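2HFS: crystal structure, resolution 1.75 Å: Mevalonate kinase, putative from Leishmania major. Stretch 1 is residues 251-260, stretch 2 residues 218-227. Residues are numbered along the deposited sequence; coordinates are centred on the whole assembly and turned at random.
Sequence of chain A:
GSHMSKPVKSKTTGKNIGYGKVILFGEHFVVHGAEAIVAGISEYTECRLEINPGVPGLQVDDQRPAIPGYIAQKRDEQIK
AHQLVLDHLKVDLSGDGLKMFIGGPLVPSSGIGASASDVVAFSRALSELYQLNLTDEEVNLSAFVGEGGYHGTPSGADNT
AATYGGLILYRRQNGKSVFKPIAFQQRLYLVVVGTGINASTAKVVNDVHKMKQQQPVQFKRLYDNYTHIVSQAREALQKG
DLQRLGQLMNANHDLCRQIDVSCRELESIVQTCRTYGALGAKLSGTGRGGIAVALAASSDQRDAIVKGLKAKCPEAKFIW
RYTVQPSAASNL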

# COMPACT_ATOMS: atom_id res chain seq x y z
N ALA A 251 -7.49 -16.19 -10.22
CA ALA A 251 -8.67 -15.87 -11.01
C ALA A 251 -8.77 -14.37 -11.20
O ALA A 251 -9.11 -13.90 -12.28
CB ALA A 251 -9.93 -16.41 -10.34
N ASN A 252 -8.47 -13.63 -10.13
CA ASN A 252 -8.47 -12.18 -10.18
C ASN A 252 -7.43 -11.66 -11.15
O ASN A 252 -7.73 -10.77 -11.95
CB ASN A 252 -8.24 -11.56 -8.78
CG ASN A 252 -8.71 -10.08 -8.68
OD1 ASN A 252 -8.71 -9.52 -7.58
ND2 ASN A 252 -9.09 -9.46 -9.80
N HIS A 253 -6.21 -12.18 -11.09
CA HIS A 253 -5.18 -11.79 -12.06
C HIS A 253 -5.68 -12.01 -13.48
O HIS A 253 -5.54 -11.16 -14.35
CB HIS A 253 -3.90 -12.60 -11.87
CG HIS A 253 -2.80 -12.21 -12.80
ND1 HIS A 253 -2.04 -11.07 -12.61
CD2 HIS A 253 -2.37 -12.76 -13.96
CE1 HIS A 253 -1.17 -10.96 -13.59
NE2 HIS A 253 -1.34 -11.98 -14.42
N ASP A 254 -6.28 -13.18 -13.71
CA ASP A 254 -6.82 -13.48 -15.03
C ASP A 254 -7.76 -12.37 -15.51
O ASP A 254 -7.58 -11.86 -16.62
CB ASP A 254 -7.52 -14.83 -15.01
CG ASP A 254 -7.32 -15.60 -16.29
OD1 ASP A 254 -6.25 -15.41 -16.92
OD2 ASP A 254 -8.13 -16.45 -16.72
N LEU A 255 -8.69 -11.95 -14.66
CA LEU A 255 -9.60 -10.83 -14.99
C LEU A 255 -8.88 -9.49 -15.28
O LEU A 255 -9.31 -8.71 -16.14
CB LEU A 255 -10.64 -10.64 -13.89
CG LEU A 255 -11.71 -11.74 -13.88
CD1 LEU A 255 -12.53 -11.65 -12.62
CD2 LEU A 255 -12.60 -11.66 -15.12
N CYS A 256 -7.81 -9.24 -14.54
CA CYS A 256 -6.96 -8.05 -14.75
C CYS A 256 -6.28 -8.07 -16.09
O CYS A 256 -6.18 -7.05 -16.75
CB CYS A 256 -5.91 -7.93 -13.64
SG CYS A 256 -6.69 -7.47 -12.08
N ARG A 257 -5.83 -9.25 -16.52
CA ARG A 257 -5.29 -9.41 -17.86
C ARG A 257 -6.34 -9.04 -18.91
O ARG A 257 -6.00 -8.45 -19.93
CB ARG A 257 -4.82 -10.84 -18.13
CG ARG A 257 -3.70 -11.36 -17.25
CD ARG A 257 -3.16 -12.69 -17.76
NE ARG A 257 -2.57 -12.55 -19.09
CZ ARG A 257 -2.12 -13.58 -19.81
NH1 ARG A 257 -2.19 -14.81 -19.32
NH2 ARG A 257 -1.60 -13.38 -21.02
N GLN A 258 -7.61 -9.35 -18.64
CA GLN A 258 -8.70 -9.15 -19.60
C GLN A 258 -9.16 -7.70 -19.70
O GLN A 258 -9.86 -7.34 -20.65
CB GLN A 258 -9.89 -10.07 -19.29
CG GLN A 258 -9.51 -11.55 -19.30
CD GLN A 258 -10.70 -12.48 -19.17
OE1 GLN A 258 -11.66 -12.39 -19.93
NE2 GLN A 258 -10.61 -13.41 -18.23
N ILE A 259 -8.79 -6.87 -18.72
CA ILE A 259 -9.03 -5.42 -18.84
C ILE A 259 -7.75 -4.70 -19.26
O ILE A 259 -7.63 -3.47 -19.15
CB ILE A 259 -9.63 -4.80 -17.55
CG1 ILE A 259 -8.73 -5.05 -16.34
CG2 ILE A 259 -11.05 -5.31 -17.34
CD1 ILE A 259 -8.95 -4.04 -15.22
N ASP A 260 -6.79 -5.51 -19.72
CA ASP A 260 -5.53 -5.03 -20.28
C ASP A 260 -4.71 -4.18 -19.30
O ASP A 260 -4.20 -3.11 -19.67
CB ASP A 260 -5.82 -4.25 -21.57
CG ASP A 260 -4.58 -3.87 -22.33
OD1 ASP A 260 -3.62 -4.66 -22.35
OD2 ASP A 260 -4.49 -2.78 -22.94
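Stretch 2, residues 218-227: QFKRLYDNYT

Two helices that run nearly antiparallel bring their side chains into register at intervals of three or four residues, and this pair from a putative mevalonate kinase illustrates the rule. Residues 218-227 are helical throughout and lie against helix 251-258 with a signed crossing angle of -165° and axes 10.3 Å apart at closest approach; Ile-259 and Asp-260 are loop or turn. Because the directions oppose, advancing along the first stretch means retreating along the second: Asn-252 lies opposite Tyr-226, Leu-255 opposite Leu-222, and Ile-259 opposite Phe-219.

Asn-252 opens the contact, its OD1 lying 3.4 Å from CE2 at the edge of the Tyr-226 ring. One turn on, Leu-255 points toward the partner helix and forms the centre of the packing. Its CD1 lies 4.1 Å from Tyr-226 CB, while its CD2 lies 3.8 Å from Asn-225 CB and 4.1 Å from Leu-222 CD2. Gln-258 flanks this apolar patch, with OE1 3.5 Å from Leu-222 CD2. Beyond it, Ile-259 is in the p rotamer for chi1 and its CG2 touches two partners, 3.8 Å from Leu-222 CD1 and 4.2 Å from Phe-219 CE2. No hydrogen bond crosses the pair; the contact is chiefly one of packing, burying 384 Å² in all.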

# COMPACT_ATOMS: atom_id res chain seq x y z
N GLN A 218 -19.19 -6.31 -22.58
CA GLN A 218 -18.05 -7.17 -22.21
C GLN A 218 -17.53 -6.77 -20.84
O GLN A 218 -17.32 -7.65 -19.98
CB GLN A 218 -16.91 -7.16 -23.24
CG GLN A 218 -15.93 -8.34 -22.98
CD GLN A 218 -14.74 -8.44 -23.96
OE1 GLN A 218 -14.90 -8.27 -25.17
NE2 GLN A 218 -13.57 -8.77 -23.42
N PHE A 219 -17.36 -5.47 -20.63
CA PHE A 219 -16.88 -4.97 -19.34
C PHE A 219 -17.79 -5.43 -18.19
O PHE A 219 -17.31 -5.97 -17.20
CB PHE A 219 -16.67 -3.46 -19.34
CG PHE A 219 -16.00 -2.97 -18.09
CD1 PHE A 219 -16.74 -2.77 -16.92
CD2 PHE A 219 -14.63 -2.74 -18.06
CE1 PHE A 219 -16.11 -2.33 -15.75
CE2 PHE A 219 -14.00 -2.31 -16.90
CZ PHE A 219 -14.74 -2.11 -15.75
N LYS A 220 -19.10 -5.23 -18.34
CA LYS A 220 -20.05 -5.67 -17.34
C LYS A 220 -19.89 -7.16 -17.06
O LYS A 220 -20.02 -7.60 -15.92
CB LYS A 220 -21.49 -5.36 -17.77
CG LYS A 220 -22.56 -5.85 -16.79
CD LYS A 220 -22.43 -5.25 -15.39
CE LYS A 220 -23.65 -5.62 -14.54
NZ LYS A 220 -23.42 -5.35 -13.10
N ARG A 221 -19.59 -7.94 -18.10
CA ARG A 221 -19.33 -9.37 -17.86
C ARG A 221 -18.11 -9.57 -16.94
O ARG A 221 -18.19 -10.30 -15.96
CB ARG A 221 -19.18 -10.15 -19.16
CG ARG A 221 -19.04 -11.64 -18.92
CD ARG A 221 -18.83 -12.50 -20.16
NE ARG A 221 -17.48 -12.41 -20.73
CZ ARG A 221 -17.21 -11.92 -21.95
NH1 ARG A 221 -15.96 -11.88 -22.39
NH2 ARG A 221 -18.20 -11.46 -22.72
N LEU A 222 -16.99 -8.91 -17.25
CA LEU A 222 -15.77 -9.03 -16.43
C LEU A 222 -15.96 -8.51 -15.00
O LEU A 222 -15.41 -9.07 -14.04
CB LEU A 222 -14.61 -8.28 -17.10
CG LEU A 222 -14.33 -8.68 -18.54
CD1 LEU A 222 -13.16 -7.86 -19.11
CD2 LEU A 222 -14.07 -10.19 -18.64
N TYR A 223 -16.70 -7.41 -14.89
CA TYR A 223 -17.05 -6.83 -13.60
C TYR A 223 -17.86 -7.80 -12.73
O TYR A 223 -17.60 -7.94 -11.53
CB TYR A 223 -17.86 -5.55 -13.82
CG TYR A 223 -18.31 -4.92 -12.53
CD1 TYR A 223 -19.54 -5.26 -11.96
CD2 TYR A 223 -17.50 -4.02 -11.85
CE1 TYR A 223 -19.95 -4.70 -10.75
CE2 TYR A 223 -17.90 -3.45 -10.65
CZ TYR A 223 -19.12 -3.79 -10.11
OH TYR A 223 -19.51 -3.22 -8.92
N ASP A 224 -18.85 -8.48 -13.31
CA ASP A 224 -19.65 -9.38 -12.48
C ASP A 224 -18.82 -10.60 -12.13
O ASP A 224 -18.90 -11.11 -11.01
CB ASP A 224 -20.93 -9.82 -13.19
CG ASP A 224 -21.92 -8.69 -13.37
OD1 ASP A 224 -21.92 -7.72 -12.56
OD2 ASP A 224 -22.74 -8.70 -14.30
N ASN A 225 -18.02 -11.05 -13.09
CA ASN A 225 -17.05 -12.11 -12.89
C ASN A 225 -16.19 -11.77 -11.68
O ASN A 225 -15.90 -12.64 -10.86
CB ASN A 225 -16.18 -12.30 -14.14
CG ASN A 225 -16.94 -13.03 -15.28
OD1 ASN A 225 -18.08 -13.47 -15.11
ND2 ASN A 225 -16.30 -13.15 -16.44
N TYR A 226 -15.81 -10.50 -11.58
CA TYR A 226 -15.06 -10.03 -10.41
C TYR A 226 -15.81 -10.15 -9.08
O TYR A 226 -15.26 -10.65 -8.09
CB TYR A 226 -14.46 -8.63 -10.57
CG TYR A 226 -13.78 -8.26 -9.28
CD1 TYR A 226 -14.38 -7.39 -8.36
CD2 TYR A 226 -12.58 -8.90 -8.90
CE1 TYR A 226 -13.78 -7.10 -7.12
CE2 TYR A 226 -11.97 -8.64 -7.66
CZ TYR A 226 -12.58 -7.74 -6.78
OH TYR A 226 -11.98 -7.49 -5.57
N THR A 227 -17.05 -9.66 -9.06
CA THR A 227 -17.86 -9.65 -7.83
C THR A 227 -18.03 -11.06 -7.25
O THR A 227 -17.99 -11.22 -6.04
CB THR A 227 -19.23 -8.96 -8.03
OG1 THR A 227 -19.96 -9.62 -9.07
CG2 THR A 227 -19.03 -7.53 -8.52